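PDB 4GNR: ABC transporter substrate-binding protein-branched chain amino acid transport from Streptococcus pneumoniae, which binds isoleucine and probably other branched-chain amino acids, which it is thought to deliver to an ABC transporter for uptake. Local coordinates for residues T113-F124 / F325-A335. Residues are numbered along the deposited sequence; the frame is centred on the assembly and turned at random. Where two conformers were deposited one is given.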
loop_
_atom_site.group_PDB
_atom_site.type_symbol
_atom_site.label_atom_id
_atom_site.label_comp_id
_atom_site.label_asym_id
_atom_site.label_seq_id
_atom_site.Cartn_x
_atom_site.Cartn_y
_atom_site.Cartn_z
ATOM N N THR A 113 -13.564 -5.575 -2.649
ATOM C CA THR A 113 -14.783 -5.019 -2.091
ATOM C C THR A 113 -16.097 -5.537 -2.679
ATOM O O THR A 113 -17.154 -5.152 -2.197
ATOM C CB THR A 113 -14.807 -3.495 -2.310
ATOM O OG1 THR A 113 -14.681 -3.269 -3.713
ATOM C CG2 THR A 113 -13.716 -2.771 -1.530
ATOM N N LYS A 114 -16.059 -6.429 -3.667
ATOM C CA LYS A 114 -17.317 -6.850 -4.317
ATOM C C LYS A 114 -18.311 -7.438 -3.341
ATOM O O LYS A 114 -18.026 -8.451 -2.707
ATOM C CB LYS A 114 -17.071 -7.815 -5.482
ATOM C CG LYS A 114 -16.521 -7.164 -6.735
ATOM C CD LYS A 114 -16.224 -8.057 -7.938
ATOM C CE LYS A 114 -15.692 -7.057 -9.021
ATOM N NZ LYS A 114 -15.264 -7.546 -10.360
ATOM N N GLY A 115 -19.482 -6.807 -3.234
ATOM C CA GLY A 115 -20.521 -7.273 -2.317
ATOM C C GLY A 115 -20.238 -7.108 -0.836
ATOM O O GLY A 115 -21.027 -7.563 -0.010
ATOM N N GLN A 116 -19.146 -6.421 -0.502
ATOM C CA GLN A 116 -18.729 -6.283 0.903
ATOM C C GLN A 116 -19.269 -5.008 1.494
ATOM O O GLN A 116 -18.644 -3.951 1.390
ATOM C CB GLN A 116 -17.198 -6.311 0.973
ATOM C CG GLN A 116 -16.552 -7.591 0.472
ATOM C CD GLN A 116 -16.647 -8.764 1.416
ATOM O OE1 GLN A 116 -17.309 -8.711 2.450
ATOM N NE2 GLN A 116 -15.980 -9.851 1.063
ATOM N N ASP A 117 -20.414 -5.080 2.144
ATOM C CA ASP A 117 -20.992 -3.858 2.643
ATOM C C ASP A 117 -20.165 -3.228 3.789
ATOM O O ASP A 117 -20.340 -2.044 4.064
ATOM C CB ASP A 117 -22.428 -4.113 3.049
ATOM C CG ASP A 117 -23.256 -2.866 3.042
ATOM O OD1 ASP A 117 -23.054 -2.029 2.138
ATOM O OD2 ASP A 117 -24.153 -2.757 3.887
ATOM N N TYR A 118 -19.278 -4.004 4.436
ATOM C CA TYR A 118 -18.469 -3.489 5.536
ATOM C C TYR A 118 -16.999 -3.287 5.213
ATOM O O TYR A 118 -16.225 -3.032 6.130
ATOM C CB TYR A 118 -18.668 -4.352 6.797
ATOM C CG TYR A 118 -20.059 -4.150 7.369
ATOM C CD1 TYR A 118 -20.295 -3.124 8.268
ATOM C CD2 TYR A 118 -21.143 -4.915 6.965
ATOM C CE1 TYR A 118 -21.549 -2.862 8.762
ATOM C CE2 TYR A 118 -22.435 -4.668 7.472
ATOM C CZ TYR A 118 -22.610 -3.630 8.358
ATOM O OH TYR A 118 -23.866 -3.359 8.863
ATOM N N LEU A 119 -16.596 -3.394 3.954
ATOM C CA LEU A 119 -15.206 -3.168 3.574
ATOM C C LEU A 119 -15.079 -1.907 2.722
ATOM O O LEU A 119 -15.873 -1.681 1.803
ATOM C CB LEU A 119 -14.636 -4.335 2.776
ATOM C CG LEU A 119 -13.138 -4.245 2.431
ATOM C CD1 LEU A 119 -12.267 -4.235 3.677
ATOM C CD2 LEU A 119 -12.744 -5.404 1.529
ATOM N N PHE A 120 -14.045 -1.123 3.028
ATOM C CA PHE A 120 -13.677 0.063 2.268
ATOM C C PHE A 120 -12.197 -0.036 1.935
ATOM O O PHE A 120 -11.410 -0.504 2.767
ATOM C CB PHE A 120 -13.963 1.352 3.046
ATOM C CG PHE A 120 -15.424 1.516 3.329
ATOM C CD1 PHE A 120 -16.025 0.846 4.392
ATOM C CD2 PHE A 120 -16.232 2.270 2.488
ATOM C CE1 PHE A 120 -17.392 0.925 4.611
ATOM C CE2 PHE A 120 -17.595 2.358 2.707
ATOM C CZ PHE A 120 -18.174 1.694 3.774
ATOM N N ILE A 121 -11.808 0.435 0.754
ATOM C CA ILE A 121 -10.410 0.390 0.294
ATOM C C ILE A 121 -9.980 1.804 -0.073
ATOM O O ILE A 121 -10.621 2.457 -0.890
ATOM C CB ILE A 121 -10.240 -0.574 -0.890
ATOM C CG1 ILE A 121 -10.573 -2.011 -0.499
ATOM C CG2 ILE A 121 -8.847 -0.465 -1.472
ATOM C CD1 ILE A 121 -9.658 -2.600 0.475
ATOM N N GLY A 122 -8.875 2.261 0.508
ATOM C CA GLY A 122 -8.420 3.627 0.280
ATOM C C GLY A 122 -7.549 3.892 -0.933
ATOM O O GLY A 122 -7.228 5.035 -1.199
ATOM N N THR A 123 -7.214 2.844 -1.668
ATOM C CA THR A 123 -6.219 2.920 -2.739
ATOM C C THR A 123 -6.704 2.364 -4.079
ATOM O O THR A 123 -7.868 1.984 -4.255
ATOM C CB THR A 123 -4.931 2.163 -2.226
ATOM O OG1 THR A 123 -3.832 2.459 -3.090
ATOM C CG2 THR A 123 -5.179 0.674 -2.130
ATOM N N PHE A 124 -5.798 2.380 -5.055
ATOM C CA PHE A 124 -6.025 1.841 -6.381
ATOM C C PHE A 124 -5.888 0.296 -6.364
ATOM O O PHE A 124 -5.626 -0.311 -5.325
ATOM C CB PHE A 124 -5.100 2.542 -7.404
ATOM C CG PHE A 124 -3.656 2.678 -6.939
ATOM C CD1 PHE A 124 -3.090 3.934 -6.787
ATOM C CD2 PHE A 124 -2.879 1.565 -6.630
ATOM C CE1 PHE A 124 -1.767 4.078 -6.350
ATOM C CE2 PHE A 124 -1.564 1.709 -6.159
ATOM C CZ PHE A 124 -1.021 2.962 -6.012
ATOM N N PHE A 325 -15.882 7.566 -2.763
ATOM C CA PHE A 325 -16.290 6.177 -2.856
ATOM C C PHE A 325 -17.408 5.947 -3.858
ATOM O O PHE A 325 -18.372 6.697 -3.935
ATOM C CB PHE A 325 -16.698 5.573 -1.496
ATOM C CG PHE A 325 -15.529 5.368 -0.529
ATOM C CD1 PHE A 325 -14.498 4.510 -0.868
ATOM C CD2 PHE A 325 -15.482 5.975 0.706
ATOM C CE1 PHE A 325 -13.423 4.315 -0.013
ATOM C CE2 PHE A 325 -14.405 5.771 1.567
ATOM C CZ PHE A 325 -13.376 4.950 1.194
ATOM N N ASP A 326 -17.248 4.905 -4.649
ATOM C CA ASP A 326 -18.244 4.466 -5.625
ATOM C C ASP A 326 -19.141 3.430 -4.916
ATOM O O ASP A 326 -18.996 3.159 -3.716
ATOM C CB ASP A 326 -17.607 3.939 -6.925
ATOM C CG ASP A 326 -16.785 2.663 -6.750
ATOM O OD1 ASP A 326 -16.947 1.961 -5.735
ATOM O OD2 ASP A 326 -16.015 2.347 -7.699
ATOM N N ALA A 327 -20.086 2.857 -5.644
ATOM C CA ALA A 327 -21.029 1.893 -5.057
ATOM C C ALA A 327 -20.356 0.659 -4.476
ATOM O O ALA A 327 -20.923 -0.016 -3.614
ATOM C CB ALA A 327 -22.070 1.469 -6.080
ATOM N N ASP A 328 -19.187 0.324 -4.999
ATOM C CA ASP A 328 -18.374 -0.825 -4.568
ATOM C C ASP A 328 -17.325 -0.432 -3.523
ATOM O O ASP A 328 -16.383 -1.196 -3.290
ATOM C CB ASP A 328 -17.735 -1.520 -5.762
ATOM C CG ASP A 328 -18.747 -2.212 -6.666
ATOM O OD1 ASP A 328 -19.755 -2.759 -6.162
ATOM O OD2 ASP A 328 -18.474 -2.261 -7.884
ATOM N N HIS A 329 -17.462 0.741 -2.899
ATOM C CA HIS A 329 -16.554 1.140 -1.832
ATOM C C HIS A 329 -15.098 1.271 -2.255
ATOM O O HIS A 329 -14.171 1.091 -1.448
ATOM C CB HIS A 329 -16.683 0.266 -0.580
ATOM C CG HIS A 329 -18.043 0.253 0.043
ATOM N ND1 HIS A 329 -18.306 -0.577 1.102
ATOM C CD2 HIS A 329 -19.206 0.896 -0.231
ATOM C CE1 HIS A 329 -19.569 -0.437 1.468
ATOM N NE2 HIS A 329 -20.144 0.440 0.664
ATOM N N ASN A 330 -14.922 1.617 -3.523
ATOM C CA ASN A 330 -13.605 1.913 -4.090
ATOM C C ASN A 330 -13.532 3.396 -4.455
ATOM O O ASN A 330 -14.551 4.047 -4.727
ATOM C CB ASN A 330 -13.315 1.126 -5.367
ATOM C CG ASN A 330 -13.186 -0.352 -5.133
ATOM O OD1 ASN A 330 -13.983 -1.124 -5.672
ATOM N ND2 ASN A 330 -12.271 -0.767 -4.295
ATOM N N THR A 331 -12.317 3.920 -4.474
ATOM C CA THR A 331 -12.058 5.273 -4.885
ATOM C C THR A 331 -10.951 5.292 -5.916
ATOM O O THR A 331 -9.960 4.562 -5.787
ATOM C CB THR A 331 -11.647 6.171 -3.673
ATOM O OG1 THR A 331 -11.420 7.519 -4.114
ATOM C CG2 THR A 331 -10.461 5.622 -2.863
ATOM N N VAL A 332 -11.106 6.154 -6.929
ATOM C CA VAL A 332 -10.020 6.403 -7.852
ATOM C C VAL A 332 -8.975 7.186 -6.990
ATOM O O VAL A 332 -9.342 7.962 -6.091
ATOM C CB VAL A 332 -10.493 7.240 -9.061
ATOM C CG1 VAL A 332 -9.340 7.647 -9.936
ATOM C CG2 VAL A 332 -11.484 6.439 -9.881
ATOM N N LYS A 333 -7.703 6.952 -7.258
ATOM C CA LYS A 333 -6.620 7.629 -6.585
ATOM C C LYS A 333 -5.562 8.037 -7.602
ATOM O O LYS A 333 -5.306 7.325 -8.584
ATOM C CB LYS A 333 -5.945 6.739 -5.543
ATOM C CG LYS A 333 -6.854 6.285 -4.416
ATOM C CD LYS A 333 -7.344 7.423 -3.508
ATOM C CE LYS A 333 -6.247 8.092 -2.747
ATOM N NZ LYS A 333 -6.817 9.063 -1.788
ATOM N N THR A 334 -4.930 9.173 -7.340
ATOM C CA THR A 334 -3.797 9.608 -8.154
ATOM C C THR A 334 -2.627 8.646 -7.911
ATOM O O THR A 334 -2.357 8.209 -6.782
ATOM C CB THR A 334 -3.377 11.016 -7.776
ATOM O OG1 THR A 334 -4.484 11.887 -8.037
ATOM C CG2 THR A 334 -2.142 11.482 -8.543
ATOM N N ALA A 335 -1.931 8.324 -8.987
ATOM C CA ALA A 335 -0.748 7.479 -8.931
ATOM C C ALA A 335 0.423 8.226 -9.562
ATOM O O ALA A 335 0.265 9.045 -10.466
ATOM C CB ALA A 335 -0.975 6.154 -9.646
HETATM O O HOH W 1 -20.273 -4.161 -4.047
HETATM O O HOH W 2 -22.855 0.856 0.833
HETATM O O HOH W 3 -10.490 1.852 -3.613
HETATM O O HOH W 4 -7.812 7.214 0.368
#
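The imidazole of H329 lies flat against the ring of F120 in an offset stack, centroids 4.0 Å apart and planes only 8° from parallel. F120 CE2 sits over the centre of the imidazole face, while H329 ND1 is shifted toward the rim of the phenyl ring. F120 also turns its edge to the face of F325 in a T-shaped contact, with CD2 above the ring centre and the planes at 64°; the edge of F325 in turn meets the carbonyl oxygen of I121. Around the imidazole edge, H329 ND1 donates to L119 O at 2.8 Å, almost in the ring plane, D117 O lies in plane 3.1 Å from CE1 with no polar partner, and NE2 meets a water that also bonds D117 OD1. Histidine suits this place because it stacks like an aromatic residue yet offers polar atoms at its rim. D117 OD2 forms a salt bridge with K307 of helix 303-310, which also touches F120.

Strand 119-121 is an edge strand of the parallel sheet in one lobe of this periplasmic-binding-protein fold, hydrogen-bonded to strand 102-104. Loop 325-335 runs past its other edge toward strand 335-341 in the second lobe, and its one direct backbone bond to the strand, I121 N to H329 O (3.3 Å), is nearly straight.

T113 suits its turn because its short hydroxyl, held between backbone N and carbonyl carbon (chi1 57°), donates to D328 O at 2.7 Å, while its methyl packs beside N330. Farther along, a water between the chains accepts from T331 N, within hydrogen-bonding distance of I121 O and T123 O. K333's long, flexible chain lays apolar methylenes against G122 O (CD at 3.3 Å); its ammonium bonds T320 OG1 and Q322 O, and a water leading to G122 O. The small methyl of A335 packs on F124 CE1 at 4.0 Å, and the F124 ring meets F128.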